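Local coordinates for DUF3244 domain-containing protein (Bacteroides vulgatus ATCC 8482, PDB 3D33) that is of unknown function but folds as a single immunoglobulin-like beta-sandwich domain of the DUF3244 family, at residues L39-I53 with N67-I81. Sequence-based numbering, arbitrary orientation.
Sequences LLTLKNASPDRDMTI and NDIPEVQSAYITISI
Ile53 and Ile69 meet in the space between two sheets, and the pair illustrates how a beta sandwich closes over its core. Followed outward, Ile53 serves both layers: from CB, CG2 goes to Ile79 CD1, 3.9 Å away, while chi1 of -61° sets CG1 beside the backbone N, which takes CD1 to Ile69 and Ile77. At the tip, Ile53 CD1 comes within 3.3 Å of Ile69 CD1, closer than normal and perhaps partly a fitting artefact, and slides past Ile77 to reach its CG2. Antiparallel backbone pairing holds each layer: strand 39-44 with 76-80, where Leu40 lies alongside Ile79, and strand 50-53 with 67-69. On the outer face of the latter, Thr52 OG1 donates to Asp68 OD1 over 2.8 Å, on the anti side though well out of the carboxylate plane. Where the segments pass from one sheet to the other, Asp50 OD1 accepts from Glu71 N at 2.8 Å. Ser74 OG, turned back to donate to Glu71 O, also receives a water that bridges to Asp48 N and Arg49 O. Segments 39-53 and 67-81 each run between the two antiparallel sheets and pair along both, as in the immunoglobulin-like beta-sandwich fold.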
loop_
_atom_site.group_PDB
_atom_site.type_symbol
_atom_site.label_atom_id
_atom_site.label_comp_id
_atom_site.label_asym_id
_atom_site.label_seq_id
_atom_site.Cartn_x
_atom_site.Cartn_y
_atom_site.Cartn_z
ATOM N N LEU A 39 -9.542 -6.245 -4.869
ATOM C CA LEU A 39 -8.598 -6.640 -3.849
ATOM C C LEU A 39 -7.255 -6.071 -4.249
ATOM O O LEU A 39 -6.791 -6.292 -5.377
ATOM C CB LEU A 39 -8.516 -8.148 -3.747
ATOM C CG LEU A 39 -7.792 -8.711 -2.528
ATOM C CD1 LEU A 39 -8.581 -8.451 -1.255
ATOM C CD2 LEU A 39 -7.566 -10.207 -2.739
ATOM N N LEU A 40 -6.646 -5.370 -3.297
ATOM C CA LEU A 40 -5.299 -4.848 -3.414
ATOM C C LEU A 40 -4.350 -5.815 -2.698
ATOM O O LEU A 40 -4.651 -6.235 -1.600
ATOM C CB LEU A 40 -5.280 -3.482 -2.772
ATOM C CG LEU A 40 -4.066 -2.583 -2.760
ATOM C CD1 LEU A 40 -4.573 -1.152 -2.448
ATOM C CD2 LEU A 40 -3.062 -3.043 -1.711
ATOM N N THR A 41 -3.242 -6.181 -3.343
ATOM C CA THR A 41 -2.269 -7.088 -2.742
ATOM C C THR A 41 -0.920 -6.410 -2.675
ATOM O O THR A 41 -0.419 -5.907 -3.692
ATOM C CB THR A 41 -2.131 -8.428 -3.530
ATOM O OG1 THR A 41 -3.387 -9.122 -3.543
ATOM C CG2 THR A 41 -1.033 -9.347 -2.915
ATOM N N LEU A 42 -0.325 -6.432 -1.491
ATOM C CA LEU A 42 1.034 -5.973 -1.286
ATOM C C LEU A 42 1.937 -7.157 -0.993
ATOM O O LEU A 42 1.613 -8.006 -0.183
ATOM C CB LEU A 42 1.123 -4.972 -0.134
ATOM C CG LEU A 42 2.512 -4.483 0.253
ATOM C CD1 LEU A 42 2.449 -3.055 0.837
ATOM C CD2 LEU A 42 3.233 -5.435 1.236
ATOM N N LYS A 43 3.067 -7.191 -1.677
ATOM C CA LYS A 43 4.105 -8.180 -1.385
ATOM C C LYS A 43 5.400 -7.494 -1.049
ATOM O O LYS A 43 5.716 -6.456 -1.612
ATOM C CB LYS A 43 4.273 -9.083 -2.576
ATOM C CG LYS A 43 3.045 -9.944 -2.784
ATOM C CD LYS A 43 3.330 -11.120 -3.658
ATOM C CE LYS A 43 2.105 -11.987 -3.792
ATOM N NZ LYS A 43 2.505 -13.356 -4.206
ATOM N N ASN A 44 6.154 -8.112 -0.144
ATOM C CA ASN A 44 7.417 -7.575 0.320
ATOM C C ASN A 44 8.406 -8.740 0.249
ATOM O O ASN A 44 8.295 -9.693 1.023
ATOM C CB ASN A 44 7.288 -7.051 1.753
ATOM C CG ASN A 44 8.600 -6.506 2.310
ATOM O OD1 ASN A 44 9.652 -6.648 1.693
ATOM N ND2 ASN A 44 8.537 -5.915 3.508
ATOM N N ALA A 45 9.353 -8.654 -0.673
ATOM C CA ALA A 45 10.292 -9.747 -0.941
ATOM C C ALA A 45 11.407 -9.852 0.100
ATOM O O ALA A 45 12.173 -10.844 0.103
ATOM C CB ALA A 45 10.897 -9.628 -2.332
ATOM N N SER A 46 11.515 -8.860 0.974
ATOM C CA SER A 46 12.582 -8.839 1.979
ATOM C C SER A 46 12.059 -8.233 3.285
ATOM O O SER A 46 12.444 -7.113 3.652
ATOM C CB SER A 46 13.793 -8.052 1.452
ATOM O OG SER A 46 13.931 -8.208 0.053
ATOM N N PRO A 47 11.170 -8.962 3.994
ATOM C CA PRO A 47 10.587 -8.449 5.241
ATOM C C PRO A 47 11.691 -8.148 6.239
ATOM O O PRO A 47 12.505 -9.005 6.527
ATOM C CB PRO A 47 9.704 -9.608 5.736
ATOM C CG PRO A 47 9.496 -10.468 4.556
ATOM C CD PRO A 47 10.670 -10.316 3.688
ATOM N N ASP A 48 11.738 -6.919 6.747
ATOM C CA ASP A 48 12.879 -6.526 7.582
ATOM C C ASP A 48 12.607 -5.334 8.495
ATOM O O ASP A 48 13.517 -4.840 9.125
ATOM C CB ASP A 48 14.076 -6.202 6.686
ATOM C CG ASP A 48 13.820 -5.021 5.760
ATOM O OD1 ASP A 48 12.732 -4.427 5.836
ATOM O OD2 ASP A 48 14.713 -4.680 4.955
ATOM N N ARG A 49 11.372 -4.862 8.536
ATOM C CA ARG A 49 11.033 -3.753 9.395
ATOM C C ARG A 49 9.529 -3.719 9.622
ATOM O O ARG A 49 8.751 -4.199 8.776
ATOM C CB ARG A 49 11.502 -2.461 8.739
ATOM C CG ARG A 49 10.613 -1.969 7.608
ATOM C CD ARG A 49 11.349 -0.946 6.779
ATOM N NE ARG A 49 12.365 -1.611 5.996
ATOM C CZ ARG A 49 13.250 -0.998 5.212
ATOM N NH1 ARG A 49 13.240 0.317 5.067
ATOM N NH2 ARG A 49 14.149 -1.724 4.560
ATOM N N ASP A 50 9.110 -3.126 10.738
ATOM C CA ASP A 50 7.682 -2.864 10.957
ATOM C C ASP A 50 7.219 -1.877 9.882
ATOM O O ASP A 50 7.987 -0.976 9.479
ATOM C CB ASP A 50 7.409 -2.277 12.342
ATOM C CG ASP A 50 7.594 -3.270 13.474
ATOM O OD1 ASP A 50 7.697 -4.499 13.258
ATOM O OD2 ASP A 50 7.620 -2.795 14.627
HETATM N N MSE A 51 5.962 -2.044 9.453
HETATM C CA MSE A 51 5.404 -1.224 8.383
HETATM C C MSE A 51 4.051 -0.642 8.761
HETATM O O MSE A 51 3.346 -1.143 9.654
HETATM C CB MSE A 51 5.202 -2.045 7.117
HETATM C CG MSE A 51 6.429 -2.647 6.511
HETATM SE SE MSE A 51 5.914 -3.395 4.760
HETATM C CE MSE A 51 3.985 -4.028 5.182
ATOM N N THR A 52 3.714 0.464 8.116
ATOM C CA THR A 52 2.385 1.047 8.216
ATOM C C THR A 52 1.869 1.256 6.812
ATOM O O THR A 52 2.605 1.736 5.943
ATOM C CB THR A 52 2.382 2.401 8.934
ATOM O OG1 THR A 52 2.839 2.238 10.286
ATOM C CG2 THR A 52 0.957 2.974 8.924
ATOM N N ILE A 53 0.612 0.877 6.568
ATOM C CA ILE A 53 -0.039 1.107 5.272
ATOM C C ILE A 53 -1.186 2.090 5.560
ATOM O O ILE A 53 -1.929 1.908 6.513
ATOM C CB ILE A 53 -0.616 -0.180 4.655
ATOM C CG1 ILE A 53 0.508 -1.183 4.409
ATOM C CG2 ILE A 53 -1.423 0.127 3.372
ATOM C CD1 ILE A 53 0.050 -2.530 3.871
ATOM N N ASN A 67 -3.113 0.629 8.876
ATOM C CA ASN A 67 -2.757 -0.628 9.492
ATOM C C ASN A 67 -1.257 -0.638 9.824
ATOM O O ASN A 67 -0.444 -0.390 8.940
ATOM C CB ASN A 67 -3.131 -1.735 8.508
ATOM C CG ASN A 67 -2.983 -3.126 9.085
ATOM O OD1 ASN A 67 -2.605 -3.289 10.230
ATOM N ND2 ASN A 67 -3.306 -4.147 8.277
ATOM N N ASP A 68 -0.938 -0.869 11.092
ATOM C CA ASP A 68 0.440 -1.036 11.559
ATOM C C ASP A 68 0.767 -2.516 11.523
ATOM O O ASP A 68 0.168 -3.295 12.244
ATOM C CB ASP A 68 0.587 -0.499 12.987
ATOM C CG ASP A 68 0.452 1.011 13.059
ATOM O OD1 ASP A 68 0.694 1.688 12.052
ATOM O OD2 ASP A 68 0.126 1.530 14.139
ATOM N N ILE A 69 1.694 -2.897 10.654
ATOM C CA ILE A 69 1.962 -4.294 10.381
ATOM C C ILE A 69 3.328 -4.693 10.941
ATOM O O ILE A 69 4.362 -4.172 10.493
ATOM C CB ILE A 69 1.898 -4.576 8.849
ATOM C CG1 ILE A 69 0.484 -4.245 8.303
ATOM C CG2 ILE A 69 2.290 -6.033 8.578
ATOM C CD1 ILE A 69 0.464 -3.731 6.945
ATOM N N PRO A 70 3.357 -5.623 11.907
ATOM C CA PRO A 70 4.677 -5.998 12.420
ATOM C C PRO A 70 5.531 -6.682 11.353
ATOM O O PRO A 70 4.999 -7.287 10.424
ATOM C CB PRO A 70 4.378 -6.970 13.561
ATOM C CG PRO A 70 2.904 -7.087 13.630
ATOM C CD PRO A 70 2.262 -6.385 12.533
ATOM N N GLU A 71 6.847 -6.540 11.488
ATOM C CA GLU A 71 7.801 -7.072 10.524
ATOM C C GLU A 71 7.470 -8.500 10.150
ATOM O O GLU A 71 7.467 -8.849 8.977
ATOM C CB GLU A 71 9.228 -6.992 11.074
ATOM C CG GLU A 71 10.223 -7.824 10.269
ATOM C CD GLU A 71 11.633 -7.709 10.793
ATOM O OE1 GLU A 71 11.880 -6.827 11.638
ATOM O OE2 GLU A 71 12.489 -8.503 10.363
ATOM N N VAL A 72 7.169 -9.328 11.149
ATOM C CA VAL A 72 6.927 -10.747 10.896
ATOM C C VAL A 72 5.745 -10.987 9.963
ATOM O O VAL A 72 5.716 -11.989 9.253
ATOM C CB VAL A 72 6.765 -11.570 12.207
ATOM C CG1 VAL A 72 8.069 -11.572 12.973
ATOM C CG2 VAL A 72 5.612 -11.042 13.066
ATOM N N GLN A 73 4.780 -10.065 9.951
ATOM C CA GLN A 73 3.601 -10.181 9.100
ATOM C C GLN A 73 3.666 -9.343 7.808
ATOM O O GLN A 73 2.696 -9.267 7.056
ATOM C CB GLN A 73 2.374 -9.749 9.896
ATOM C CG GLN A 73 2.120 -10.555 11.159
ATOM C CD GLN A 73 1.017 -9.947 12.030
ATOM O OE1 GLN A 73 0.123 -9.248 11.535
ATOM N NE2 GLN A 73 1.082 -10.214 13.334
ATOM N N SER A 74 4.813 -8.734 7.542
ATOM C CA SER A 74 4.935 -7.744 6.474
ATOM C C SER A 74 5.202 -8.282 5.064
ATOM O O SER A 74 5.300 -7.486 4.140
ATOM C CB SER A 74 6.018 -6.720 6.839
ATOM O OG SER A 74 7.301 -7.295 6.773
ATOM N N ALA A 75 5.322 -9.612 4.891
ATOM C CA ALA A 75 5.605 -10.178 3.576
ATOM C C ALA A 75 4.461 -10.066 2.553
ATOM O O ALA A 75 4.701 -10.093 1.326
ATOM C CB ALA A 75 6.028 -11.646 3.726
ATOM N N TYR A 76 3.236 -9.973 3.054
ATOM C CA TYR A 76 2.026 -10.176 2.236
ATOM C C TYR A 76 0.804 -9.669 2.982
ATOM O O TYR A 76 0.545 -10.091 4.115
ATOM C CB TYR A 76 1.856 -11.651 1.931
ATOM C CG TYR A 76 0.601 -12.057 1.203
ATOM C CD1 TYR A 76 0.493 -11.883 -0.174
ATOM C CD2 TYR A 76 -0.461 -12.660 1.865
ATOM C CE1 TYR A 76 -0.646 -12.264 -0.861
ATOM C CE2 TYR A 76 -1.592 -13.057 1.181
ATOM C CZ TYR A 76 -1.684 -12.842 -0.178
ATOM O OH TYR A 76 -2.812 -13.259 -0.853
ATOM N N ILE A 77 0.050 -8.791 2.322
ATOM C CA ILE A 77 -1.117 -8.127 2.900
ATOM C C ILE A 77 -2.118 -8.014 1.760
ATOM O O ILE A 77 -1.736 -7.635 0.654
ATOM C CB ILE A 77 -0.731 -6.691 3.444
ATOM C CG1 ILE A 77 0.244 -6.777 4.631
ATOM C CG2 ILE A 77 -1.960 -5.877 3.836
ATOM C CD1 ILE A 77 -0.319 -7.530 5.853
ATOM N N THR A 78 -3.370 -8.369 2.016
ATOM C CA THR A 78 -4.457 -7.999 1.101
ATOM C C THR A 78 -5.427 -7.011 1.745
ATOM O O THR A 78 -5.706 -7.059 2.965
ATOM C CB THR A 78 -5.229 -9.200 0.545
ATOM O OG1 THR A 78 -5.966 -9.852 1.602
ATOM C CG2 THR A 78 -4.268 -10.188 -0.135
ATOM N N ILE A 79 -5.926 -6.124 0.908
ATOM C CA ILE A 79 -6.841 -5.070 1.343
ATOM C C ILE A 79 -8.013 -5.030 0.368
ATOM O O ILE A 79 -7.825 -4.819 -0.827
ATOM C CB ILE A 79 -6.162 -3.702 1.347
ATOM C CG1 ILE A 79 -4.935 -3.681 2.259
ATOM C CG2 ILE A 79 -7.146 -2.593 1.774
ATOM C CD1 ILE A 79 -4.118 -2.391 2.124
ATOM N N SER A 80 -9.221 -5.197 0.883
ATOM C CA SER A 80 -10.427 -5.057 0.051
ATOM C C SER A 80 -10.727 -3.594 -0.121
ATOM O O SER A 80 -10.880 -2.856 0.873
ATOM C CB SER A 80 -11.644 -5.699 0.680
ATOM O OG SER A 80 -12.751 -5.478 -0.185
ATOM N N ILE A 81 -10.801 -3.163 -1.377
ATOM C CA ILE A 81 -11.192 -1.789 -1.702
ATOM C C ILE A 81 -12.653 -1.719 -2.178
ATOM O O ILE A 81 -13.133 -0.689 -2.621
ATOM C CB ILE A 81 -10.243 -1.168 -2.747
ATOM C CG1 ILE A 81 -10.293 -1.890 -4.104
ATOM C CG2 ILE A 81 -8.792 -1.177 -2.217
ATOM C CD1 ILE A 81 -9.452 -1.164 -5.204
HETATM O O HOH W 1 -3.436 -11.820 -3.568
HETATM O O HOH W 2 12.016 -10.813 8.993
HETATM O O HOH W 3 9.231 -5.363 6.346
#